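Local coordinates for tetratricopeptide repeat protein (PDB 4R7S), which is of unknown function but, as an all-helical tetratricopeptide repeat protein, probably offers a curved helical surface for binding other proteins or peptides, at residues Leu43-Gly48 against Ile75-Asn80; Gly55-Ala60 against Thr86-Thr91; Leu84-Glu87 against Lys93-Asn96. All coordinates share one frame; numbering follows the deposited sequence.

Contact 1: residues Leu43-Gly48 against Ile75-Asn80. With EDO (1,2-ethanediol), chain H.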
ATOM      1  N   LEU A  43     -11.272 -16.305  14.630  1.00 39.42           N
ATOM      2  CA  LEU A  43      -9.953 -16.604  15.157  1.00 39.28           C
ATOM      3  C   LEU A  43      -8.967 -16.696  14.010  1.00 43.77           C
ATOM      4  O   LEU A  43      -7.859 -16.160  14.122  1.00 44.55           O
ATOM      5  CB  LEU A  43      -9.959 -17.903  15.987  1.00 39.61           C
ATOM      6  CG  LEU A  43     -10.805 -17.899  17.258  1.00 44.57           C
ATOM      7  CD1 LEU A  43     -10.462 -19.113  18.135  1.00 44.10           C
ATOM      8  CD2 LEU A  43     -10.621 -16.589  18.033  1.00 48.30           C
ATOM      9  N   LEU A  44      -9.397 -17.319  12.881  1.00 38.04           N
ATOM     10  CA  LEU A  44      -8.578 -17.459  11.677  1.00 35.86           C
ATOM     11  C   LEU A  44      -8.269 -16.089  11.069  1.00 39.00           C
ATOM     12  O   LEU A  44      -7.167 -15.904  10.564  1.00 39.11           O
ATOM     13  CB  LEU A  44      -9.225 -18.389  10.645  1.00 34.96           C
ATOM     14  CG  LEU A  44      -9.135 -19.872  11.013  1.00 39.11           C
ATOM     15  CD1 LEU A  44     -10.314 -20.669  10.482  1.00 39.19           C
ATOM     16  CD2 LEU A  44      -7.805 -20.478  10.629  1.00 39.24           C
ATOM     17  N   THR A  45      -9.182 -15.110  11.202  1.00 35.34           N
ATOM     18  CA  THR A  45      -8.972 -13.754  10.675  1.00 35.01           C
ATOM     19  C   THR A  45      -7.830 -13.096  11.452  1.00 40.75           C
ATOM     20  O   THR A  45      -6.877 -12.638  10.813  1.00 39.05           O
ATOM     21  CB  THR A  45     -10.267 -12.915  10.669  1.00 36.81           C
ATOM     22  OG1 THR A  45     -11.330 -13.674  10.094  1.00 38.66           O
ATOM     23  CG2 THR A  45     -10.128 -11.659   9.863  1.00 32.89           C
ATOM     24  N   ASN A  46      -7.912 -13.096  12.817  1.00 40.42           N
ATOM     25  CA  ASN A  46      -6.896 -12.570  13.745  1.00 41.09           C
ATOM     26  C   ASN A  46      -5.545 -13.229  13.491  1.00 45.22           C
ATOM     27  O   ASN A  46      -4.546 -12.527  13.352  1.00 47.11           O
ATOM     28  CB  ASN A  46      -7.298 -12.809  15.214  1.00 46.42           C
ATOM     29  CG  ASN A  46      -8.563 -12.134  15.700  1.00 67.63           C
ATOM     30  OD1 ASN A  46      -8.917 -11.015  15.285  1.00 48.40           O
ATOM     31  ND2 ASN A  46      -9.225 -12.792  16.665  1.00 62.45           N
ATOM     32  N   LEU A  47      -5.531 -14.568  13.375  1.00 40.44           N
ATOM     33  CA  LEU A  47      -4.335 -15.373  13.095  1.00 39.81           C
ATOM     34  C   LEU A  47      -3.690 -14.896  11.787  1.00 44.71           C
ATOM     35  O   LEU A  47      -2.496 -14.610  11.777  1.00 45.50           O
ATOM     36  CB  LEU A  47      -4.672 -16.879  13.051  1.00 38.98           C
ATOM     37  CG  LEU A  47      -3.526 -17.855  12.754  1.00 43.29           C
ATOM     38  CD1 LEU A  47      -2.512 -17.920  13.893  1.00 42.18           C
ATOM     39  CD2 LEU A  47      -4.059 -19.259  12.501  1.00 46.08           C
ATOM     40  N   GLY A  48      -4.494 -14.741  10.737  1.00 39.56           N
ATOM     41  CA  GLY A  48      -4.023 -14.247   9.451  1.00 39.44           C
ATOM     42  C   GLY A  48      -3.283 -12.929   9.580  1.00 43.51           C
ATOM     43  O   GLY A  48      -2.176 -12.802   9.057  1.00 43.32           O
ATOM     44  N   ILE A  75     -16.491  -8.317   4.659  1.00 44.46           N
ATOM     45  CA  ILE A  75     -15.734  -7.098   4.332  1.00 43.60           C
ATOM     46  C   ILE A  75     -14.313  -7.165   4.903  1.00 44.92           C
ATOM     47  O   ILE A  75     -13.372  -6.981   4.134  1.00 43.49           O
ATOM     48  CB  ILE A  75     -16.511  -5.835   4.829  1.00 46.86           C
ATOM     49  CG1 ILE A  75     -17.592  -5.450   3.814  1.00 49.02           C
ATOM     50  CG2 ILE A  75     -15.595  -4.623   5.090  1.00 47.66           C
ATOM     51  CD1 ILE A  75     -18.966  -5.848   4.194  1.00 68.30           C
ATOM     52  N   THR A  76     -14.161  -7.471   6.225  1.00 40.29           N
ATOM     53  CA  THR A  76     -12.861  -7.532   6.896  1.00 39.01           C
ATOM     54  C   THR A  76     -11.951  -8.562   6.253  1.00 42.70           C
ATOM     55  O   THR A  76     -10.865  -8.189   5.836  1.00 44.25           O
ATOM     56  CB  THR A  76     -13.006  -7.773   8.392  1.00 43.11           C
ATOM     57  OG1 THR A  76     -13.784  -6.710   8.936  1.00 38.46           O
ATOM     58  CG2 THR A  76     -11.660  -7.812   9.106  1.00 42.96           C
ATOM     59  N   ILE A  77     -12.398  -9.817   6.116  1.00 38.35           N
ATOM     60  CA  ILE A  77     -11.590 -10.879   5.522  1.00 37.73           C
ATOM     61  C   ILE A  77     -11.208 -10.517   4.065  1.00 41.94           C
ATOM     62  O   ILE A  77     -10.041 -10.645   3.713  1.00 42.00           O
ATOM     63  CB  ILE A  77     -12.285 -12.279   5.643  1.00 40.13           C
ATOM     64  CG1 ILE A  77     -12.681 -12.562   7.113  1.00 38.99           C
ATOM     65  CG2 ILE A  77     -11.359 -13.403   5.114  1.00 40.50           C
ATOM     66  CD1 ILE A  77     -13.680 -13.795   7.323  1.00 46.02           C
ATOM     67  N   LEU A  78     -12.157 -10.008   3.262  1.00 37.93           N
ATOM     68  CA  LEU A  78     -11.911  -9.656   1.865  1.00 37.53           C
ATOM     69  C   LEU A  78     -10.931  -8.514   1.745  1.00 41.69           C
ATOM     70  O   LEU A  78     -10.012  -8.587   0.933  1.00 40.69           O
ATOM     71  CB  LEU A  78     -13.227  -9.316   1.132  1.00 37.37           C
ATOM     72  CG  LEU A  78     -14.145 -10.509   0.842  1.00 40.96           C
ATOM     73  CD1 LEU A  78     -15.510 -10.032   0.434  1.00 41.15           C
ATOM     74  CD2 LEU A  78     -13.546 -11.440  -0.219  1.00 41.50           C
ATOM     75  N   GLU A  79     -11.095  -7.487   2.580  1.00 39.57           N
ATOM     76  CA  GLU A  79     -10.220  -6.315   2.613  1.00 38.93           C
ATOM     77  C   GLU A  79      -8.799  -6.712   3.044  1.00 41.68           C
ATOM     78  O   GLU A  79      -7.843  -6.231   2.453  1.00 40.43           O
ATOM     79  CB  GLU A  79     -10.813  -5.250   3.552  1.00 40.21           C
ATOM     80  CG  GLU A  79      -9.979  -3.991   3.695  1.00 53.94           C
ATOM     81  CD  GLU A  79     -10.409  -3.069   4.817  1.00 70.26           C
ATOM     82  OE1 GLU A  79     -11.607  -2.711   4.870  1.00 46.74           O
ATOM     83  OE2 GLU A  79      -9.533  -2.662   5.614  1.00 71.50           O
ATOM     84  N   ASN A  80      -8.656  -7.610   4.022  1.00 39.52           N
ATOM     85  CA  ASN A  80      -7.328  -8.007   4.477  1.00 40.18           C
ATOM     86  C   ASN A  80      -6.619  -8.939   3.485  1.00 44.04           C
ATOM     87  O   ASN A  80      -5.437  -8.725   3.200  1.00 44.32           O
ATOM     88  CB  ASN A  80      -7.397  -8.623   5.880  1.00 41.51           C
ATOM     89  CG  ASN A  80      -7.552  -7.545   6.926  1.00 59.87           C
ATOM     90  OD1 ASN A  80      -6.600  -6.881   7.336  1.00 64.20           O
ATOM     91  ND2 ASN A  80      -8.759  -7.244   7.283  1.00 47.60           N
TER
HETATM   92  C1  EDO H 306      -7.019  -6.203  11.580  0.70 52.72           C
HETATM   93  O1  EDO H 306      -6.443  -5.459  10.500  0.70 55.04           O
HETATM   94  C2  EDO H 306      -7.801  -7.445  11.055  0.70 49.49           C
HETATM   95  O2  EDO H 306      -7.485  -8.597  11.833  0.70 46.15           O
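Thr45 meets Ile77 where two helices of the tetratricopeptide repeat array run in the same general direction, their CA atoms 6.5 Å apart at this pair. The two helices, 40-52 and 75-87, are separated in sequence by helix 57-68, which packs against both: Ala67 touches Thr45, and Tyr64 touches Asn80. Ile77 can be followed outward. CB stands back from Thr45, and the branch is set by chi1 of -53°, which places CG1 beside the backbone N and opposite the carbonyl carbon. CG1 then reaches the hydroxyl side of Thr45, lying 3.5 Å from its OG1 and 3.9 Å from its CG2. The terminal CD1 continues past the same oxygen at 3.6 Å, and the two side chains cross at about a right angle. This is contact of carbon with an oxygen already engaged, because Thr45 OG1 is hydrogen-bonded to Tyr41 O one helical turn back. A looser methyl pair, Thr45 CG2 and Thr76 CG2 at 4.2 Å, marks the outer margin of the contact. No hydrogen bond joins the two segments. Within helix 75-87, Asn80 ND2 donates to Thr76 O at 2.7 Å, from above the carbonyl plane, while the acceptor lies close to the plane of the amide. Thr76 O also takes the backbone N-H of Asn80, so two donors from one residue grip it. A leucine in place of Asn80 would probably cost Thr76 O its side-chain donor and deprive the nearby 1,2-ethanediol of its weak partner OD1. That molecule, probably from the crystallisation liquor, is also hydrogen-bonded to Thr49 OG1, and its O1 makes a weak hydrogen bond to Asn80 OD1 at 3.5 Å.

Contact 2: residues Gly55-Ala60 against Thr86-Thr91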
ATOM      1  N   GLY A  55       5.489 -11.368   8.811  1.00 44.51           N
ATOM      2  CA  GLY A  55       6.047 -11.569   7.485  1.00 43.85           C
ATOM      3  C   GLY A  55       5.777 -12.950   6.930  1.00 50.84           C
ATOM      4  O   GLY A  55       6.237 -13.275   5.833  1.00 52.08           O
ATOM      5  N   LYS A  56       5.027 -13.786   7.685  1.00 48.68           N
ATOM      6  CA  LYS A  56       4.616 -15.141   7.289  1.00 48.44           C
ATOM      7  C   LYS A  56       3.409 -14.989   6.326  1.00 53.34           C
ATOM      8  O   LYS A  56       2.267 -15.359   6.636  1.00 52.66           O
ATOM      9  CB  LYS A  56       4.281 -15.989   8.530  1.00 49.62           C
ATOM     10  CG  LYS A  56       5.298 -15.881   9.660  1.00 50.26           C
ATOM     11  CD  LYS A  56       5.459 -17.203  10.402  1.00 55.93           C
ATOM     12  CE  LYS A  56       4.786 -17.251  11.751  1.00 62.42           C
ATOM     13  NZ  LYS A  56       4.620 -18.648  12.253  1.00 61.54           N
ATOM     14  N   LEU A  57       3.690 -14.388   5.165  1.00 49.60           N
ATOM     15  CA  LEU A  57       2.717 -14.017   4.145  1.00 49.68           C
ATOM     16  C   LEU A  57       1.977 -15.221   3.516  1.00 53.68           C
ATOM     17  O   LEU A  57       0.754 -15.149   3.370  1.00 53.12           O
ATOM     18  CB  LEU A  57       3.388 -13.175   3.051  1.00 49.45           C
ATOM     19  CG  LEU A  57       4.152 -11.909   3.488  1.00 53.85           C
ATOM     20  CD1 LEU A  57       4.532 -11.066   2.270  1.00 53.11           C
ATOM     21  CD2 LEU A  57       3.346 -11.046   4.482  1.00 56.25           C
ATOM     22  N   GLN A  58       2.689 -16.310   3.163  1.00 49.75           N
ATOM     23  CA  GLN A  58       2.033 -17.484   2.585  1.00 49.63           C
ATOM     24  C   GLN A  58       1.106 -18.138   3.600  1.00 51.57           C
ATOM     25  O   GLN A  58       0.008 -18.542   3.216  1.00 51.41           O
ATOM     26  CB  GLN A  58       3.047 -18.515   2.020  1.00 51.62           C
ATOM     27  CG  GLN A  58       3.654 -18.162   0.640  1.00 49.51           C
ATOM     28  CD  GLN A  58       2.678 -17.653  -0.410  1.00 65.94           C
ATOM     29  OE1 GLN A  58       1.596 -18.219  -0.659  1.00 58.37           O
ATOM     30  NE2 GLN A  58       3.056 -16.565  -1.063  1.00 58.98           N
ATOM     31  N   GLU A  59       1.520 -18.192   4.892  1.00 46.86           N
ATOM     32  CA  GLU A  59       0.733 -18.757   6.009  1.00 46.28           C
ATOM     33  C   GLU A  59      -0.537 -17.938   6.254  1.00 47.34           C
ATOM     34  O   GLU A  59      -1.633 -18.499   6.411  1.00 45.83           O
ATOM     35  CB  GLU A  59       1.564 -18.785   7.306  1.00 47.73           C
ATOM     36  CG  GLU A  59       2.362 -20.055   7.500  1.00 62.54           C
ATOM     37  CD  GLU A  59       3.677 -19.837   8.216  1.00 95.60           C
ATOM     38  OE1 GLU A  59       4.627 -19.336   7.568  1.00 98.39           O
ATOM     39  OE2 GLU A  59       3.759 -20.164   9.423  1.00 93.76           O
ATOM     40  N   ALA A  60      -0.362 -16.607   6.305  1.00 42.65           N
ATOM     41  CA  ALA A  60      -1.418 -15.625   6.493  1.00 42.08           C
ATOM     42  C   ALA A  60      -2.471 -15.786   5.411  1.00 47.82           C
ATOM     43  O   ALA A  60      -3.654 -15.708   5.711  1.00 47.13           O
ATOM     44  CB  ALA A  60      -0.835 -14.227   6.454  1.00 42.08           C
ATOM     45  N   THR A  86      -2.083  -8.095  -2.848  1.00 47.42           N
ATOM     46  CA  THR A  86      -1.393  -6.945  -3.407  1.00 47.54           C
ATOM     47  C   THR A  86       0.080  -6.998  -2.982  1.00 52.92           C
ATOM     48  O   THR A  86       0.957  -6.836  -3.837  1.00 53.05           O
ATOM     49  CB  THR A  86      -2.110  -5.644  -2.993  1.00 52.97           C
ATOM     50  OG1 THR A  86      -3.411  -5.640  -3.586  1.00 47.83           O
ATOM     51  CG2 THR A  86      -1.376  -4.390  -3.470  1.00 51.26           C
ATOM     52  N   GLU A  87       0.338  -7.283  -1.683  1.00 49.24           N
ATOM     53  CA  GLU A  87       1.675  -7.397  -1.102  1.00 48.40           C
ATOM     54  C   GLU A  87       2.432  -8.585  -1.730  1.00 53.28           C
ATOM     55  O   GLU A  87       3.654  -8.514  -1.891  1.00 53.60           O
ATOM     56  CB  GLU A  87       1.574  -7.542   0.422  1.00 49.54           C
ATOM     57  CG  GLU A  87       2.863  -7.177   1.140  1.00 56.85           C
ATOM     58  CD  GLU A  87       2.930  -7.432   2.632  1.00 67.83           C
ATOM     59  OE1 GLU A  87       1.878  -7.354   3.303  1.00 55.21           O
ATOM     60  OE2 GLU A  87       4.056  -7.637   3.142  1.00 64.79           O
ATOM     61  N   LEU A  88       1.704  -9.656  -2.119  1.00 49.49           N
ATOM     62  CA  LEU A  88       2.289 -10.828  -2.766  1.00 49.26           C
ATOM     63  C   LEU A  88       2.410 -10.632  -4.288  1.00 54.81           C
ATOM     64  O   LEU A  88       2.909 -11.527  -4.978  1.00 55.18           O
ATOM     65  CB  LEU A  88       1.462 -12.088  -2.488  1.00 49.35           C
ATOM     66  CG  LEU A  88       1.370 -12.610  -1.064  1.00 53.77           C
ATOM     67  CD1 LEU A  88       0.269 -13.675  -0.959  1.00 53.31           C
ATOM     68  CD2 LEU A  88       2.695 -13.195  -0.602  1.00 55.36           C
ATOM     69  N   GLY A  89       1.933  -9.493  -4.798  1.00 52.40           N
ATOM     70  CA  GLY A  89       1.953  -9.187  -6.230  1.00 53.49           C
ATOM     71  C   GLY A  89       0.952  -9.996  -7.050  1.00 61.06           C
ATOM     72  O   GLY A  89       1.058 -10.053  -8.283  1.00 62.48           O
ATOM     73  N   GLU A  90      -0.018 -10.646  -6.361  1.00 56.65           N
ATOM     74  CA  GLU A  90      -1.116 -11.416  -6.937  1.00 57.08           C
ATOM     75  C   GLU A  90      -2.260 -10.433  -7.269  1.00 59.97           C
ATOM     76  O   GLU A  90      -3.299 -10.402  -6.593  1.00 59.76           O
ATOM     77  CB  GLU A  90      -1.551 -12.526  -5.957  1.00 58.85           C
ATOM     78  CG  GLU A  90      -0.643 -13.741  -5.967  1.00 70.62           C
ATOM     79  CD  GLU A  90      -0.729 -14.524  -7.263  1.00 99.02           C
ATOM     80  OE1 GLU A  90      -1.713 -15.280  -7.438  1.00100.82           O
ATOM     81  OE2 GLU A  90       0.150 -14.326  -8.132  1.00 93.31           O
ATOM     82  N   THR A  91      -2.019  -9.597  -8.296  1.00 54.62           N
ATOM     83  CA  THR A  91      -2.876  -8.503  -8.738  1.00 53.75           C
ATOM     84  C   THR A  91      -4.273  -8.971  -9.165  1.00 56.74           C
ATOM     85  O   THR A  91      -5.250  -8.332  -8.773  1.00 56.49           O
ATOM     86  CB  THR A  91      -2.175  -7.692  -9.842  1.00 62.63           C
ATOM     87  OG1 THR A  91      -0.904  -7.275  -9.349  1.00 65.00           O
ATOM     88  CG2 THR A  91      -2.946  -6.440 -10.228  1.00 62.03           C
TER
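Leu57 and Leu88 bring their CA atoms to 7.6 Å where helix 57-68 starts and helix 75-87 runs out, each beside a glycine of positive phi, Gly55 (88°) and Gly89 (72°), that closes the preceding helix in a Schellman motif. Helix ends meeting like this fit a tetratricopeptide repeat array, in which short turns join successive helices. Leu88 points its CD2 methyl into the first turn of helix 57-68, 3.7 Å from Leu57 CB. The same methyl also touches the amide nitrogen of Gln58: the bend at chi2 (-45°) turns the amide toward Leu88, with NE2 3.4 Å from Leu88 CD2. Glu87 approaches differently: its chain is extended beyond CG and crosses Leu57 at about a right angle, setting its carboxylate against both leucine methyls. Glu87 OE2 lies 3.6 Å from Leu57 CD1 and 3.7 Å from Leu57 CD2. The other oxygen, Glu87 OE1, forms a salt bridge with Arg52 of helix 40-52, which also touches Leu57. With no hydrogen bond or salt bridge between the segments, cohesion rests on dispersion between the leucines and on polar groups laid against methyls, and the charge of Glu87 is probably balanced by Arg52, leaving OE2 against the leucine methyls.

Contact 3: residues Leu84-Glu87 against Lys93-Asn96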
ATOM      1  N   LEU A  84      -3.357  -8.405   1.257  1.00 42.55           N
ATOM      2  CA  LEU A  84      -2.273  -9.369   1.308  1.00 42.23           C
ATOM      3  C   LEU A  84      -1.883  -9.808  -0.117  1.00 47.55           C
ATOM      4  O   LEU A  84      -0.690  -9.888  -0.406  1.00 48.13           O
ATOM      5  CB  LEU A  84      -2.637 -10.576   2.192  1.00 41.69           C
ATOM      6  CG  LEU A  84      -1.586 -11.692   2.298  1.00 45.65           C
ATOM      7  CD1 LEU A  84      -0.282 -11.198   2.902  1.00 44.51           C
ATOM      8  CD2 LEU A  84      -2.109 -12.827   3.095  1.00 47.69           C
ATOM      9  N   TYR A  85      -2.877 -10.049  -1.005  1.00 43.85           N
ATOM     10  CA  TYR A  85      -2.631 -10.432  -2.399  1.00 43.99           C
ATOM     11  C   TYR A  85      -1.794  -9.380  -3.114  1.00 49.86           C
ATOM     12  O   TYR A  85      -0.891  -9.725  -3.869  1.00 50.67           O
ATOM     13  CB  TYR A  85      -3.949 -10.659  -3.154  1.00 44.63           C
ATOM     14  CG  TYR A  85      -4.543 -12.045  -3.005  1.00 45.49           C
ATOM     15  CD1 TYR A  85      -3.738 -13.179  -3.052  1.00 46.97           C
ATOM     16  CD2 TYR A  85      -5.916 -12.226  -2.867  1.00 46.34           C
ATOM     17  CE1 TYR A  85      -4.282 -14.460  -2.942  1.00 47.62           C
ATOM     18  CE2 TYR A  85      -6.474 -13.503  -2.786  1.00 47.77           C
ATOM     19  CZ  TYR A  85      -5.652 -14.618  -2.820  1.00 53.87           C
ATOM     20  OH  TYR A  85      -6.177 -15.881  -2.723  1.00 54.43           O
ATOM     21  N   THR A  86      -2.083  -8.095  -2.848  1.00 47.42           N
ATOM     22  CA  THR A  86      -1.393  -6.945  -3.407  1.00 47.54           C
ATOM     23  C   THR A  86       0.080  -6.998  -2.982  1.00 52.92           C
ATOM     24  O   THR A  86       0.957  -6.836  -3.837  1.00 53.05           O
ATOM     25  CB  THR A  86      -2.110  -5.644  -2.993  1.00 52.97           C
ATOM     26  OG1 THR A  86      -3.411  -5.640  -3.586  1.00 47.83           O
ATOM     27  CG2 THR A  86      -1.376  -4.390  -3.470  1.00 51.26           C
ATOM     28  N   GLU A  87       0.338  -7.283  -1.683  1.00 49.24           N
ATOM     29  CA  GLU A  87       1.675  -7.397  -1.102  1.00 48.40           C
ATOM     30  C   GLU A  87       2.432  -8.585  -1.730  1.00 53.28           C
ATOM     31  O   GLU A  87       3.654  -8.514  -1.891  1.00 53.60           O
ATOM     32  CB  GLU A  87       1.574  -7.542   0.422  1.00 49.54           C
ATOM     33  CG  GLU A  87       2.863  -7.177   1.140  1.00 56.85           C
ATOM     34  CD  GLU A  87       2.930  -7.432   2.632  1.00 67.83           C
ATOM     35  OE1 GLU A  87       1.878  -7.354   3.303  1.00 55.21           O
ATOM     36  OE2 GLU A  87       4.056  -7.637   3.142  1.00 64.79           O
ATOM     37  N   LYS A  93      -5.878 -11.703  -8.272  1.00 51.56           N
ATOM     38  CA  LYS A  93      -6.501 -12.243  -7.070  1.00 50.41           C
ATOM     39  C   LYS A  93      -6.949 -11.107  -6.120  1.00 51.22           C
ATOM     40  O   LYS A  93      -8.053 -11.183  -5.574  1.00 51.56           O
ATOM     41  CB  LYS A  93      -5.555 -13.231  -6.375  1.00 52.54           C
ATOM     42  CG  LYS A  93      -5.585 -14.605  -7.026  1.00 60.27           C
ATOM     43  CD  LYS A  93      -4.841 -15.650  -6.233  1.00 66.51           C
ATOM     44  CE  LYS A  93      -4.930 -17.006  -6.890  1.00 72.99           C
ATOM     45  NZ  LYS A  93      -3.910 -17.167  -7.953  1.00 81.38           N
ATOM     46  N   ALA A  94      -6.143 -10.036  -5.992  1.00 44.10           N
ATOM     47  CA  ALA A  94      -6.481  -8.892  -5.149  1.00 42.43           C
ATOM     48  C   ALA A  94      -7.707  -8.191  -5.692  1.00 47.33           C
ATOM     49  O   ALA A  94      -8.648  -7.943  -4.941  1.00 46.59           O
ATOM     50  CB  ALA A  94      -5.308  -7.929  -5.072  1.00 42.05           C
ATOM     51  N   LEU A  95      -7.706  -7.921  -7.016  1.00 45.70           N
ATOM     52  CA  LEU A  95      -8.786  -7.282  -7.769  1.00 45.90           C
ATOM     53  C   LEU A  95     -10.077  -8.083  -7.613  1.00 49.03           C
ATOM     54  O   LEU A  95     -11.101  -7.498  -7.254  1.00 49.29           O
ATOM     55  CB  LEU A  95      -8.374  -7.134  -9.266  1.00 46.28           C
ATOM     56  CG  LEU A  95      -9.426  -6.691 -10.314  1.00 50.99           C
ATOM     57  CD1 LEU A  95     -10.030  -5.329  -9.998  1.00 50.57           C
ATOM     58  CD2 LEU A  95      -8.807  -6.629 -11.690  1.00 51.61           C
ATOM     59  N   ASN A  96     -10.011  -9.419  -7.790  1.00 44.14           N
ATOM     60  CA  ASN A  96     -11.176 -10.294  -7.636  1.00 44.18           C
ATOM     61  C   ASN A  96     -11.827 -10.154  -6.226  1.00 47.88           C
ATOM     62  O   ASN A  96     -13.063 -10.154  -6.124  1.00 47.88           O
ATOM     63  CB  ASN A  96     -10.801 -11.759  -7.918  1.00 44.93           C
ATOM     64  CG  ASN A  96     -11.911 -12.754  -7.635  1.00 76.16           C
ATOM     65  OD1 ASN A  96     -13.035 -12.644  -8.156  1.00 73.64           O
ATOM     66  ND2 ASN A  96     -11.632 -13.727  -6.761  1.00 67.30           N
TER
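Tyr85 presents a ring face to Lys93, and the evidence is a CH-pi contact: Lys93 CB sits 3.5 Å from the centroid of the Tyr85 ring, only 4° off the ring normal. A chi1 of -85° sets Tyr85 CG beside the backbone N and opposite the carbonyl carbon, turning the ring toward Lys93. The lysine keeps its chain extended as far as CE; CB lies over the ring centre and the chain runs outward on that side, CD reaching the CE1-CZ margin, 3.5 Å from Tyr85 CE1. At chi4 (84°) the chain bends, and NZ turns off to a salt bridge with Glu90 OE1; the ring thus meets the aliphatic part of the lysine while the charge is satisfied beyond it. Beside the ortho carbon CD2 the backbone takes over, with Lys93 O 3.6 Å from Tyr85 CD2. The nearest CA pair, Tyr85 and Ala94 at 5.0 Å, is consistent with the small side chain of Ala94. Its methyl lies 3.6 Å from Tyr85 CB, and Thr86 OG1, which is hydrogen-bonded to Ala82 O, is 3.3 Å from Ala94 CB. A tyrosine on one helix meeting a small residue on the next is consistent with the tetratricopeptide repeat hairpin. Around this junction of helices 75-87 and 91-104, Leu61 of helix 57-68 touches Tyr85, while Leu118 of helix 109-121 touches Ala94; no strand takes part.

All three contacts use helix 75-87, each joining it to a different helix: contact 1 to helix 40-52, contact 2 to the start of helix 57-68, contact 3 to helix 91-104. Contacts 2 and 3 lie closest, their centres 8 Å apart, and share Thr86 and Glu87; contact 1 is 13 Å from contact 2 and 14 Å from contact 3. Along the chain the segments of contacts 1 and 2 alternate, contact 1 closes before contact 3 opens, and contact 3 begins on the stretch where contact 2 ends. A packing touch, Gly48 O against Ala60 CB at 3.3 Å, joins contact 1 to contact 2. One helix thus meets three others, as expected of stacked helices.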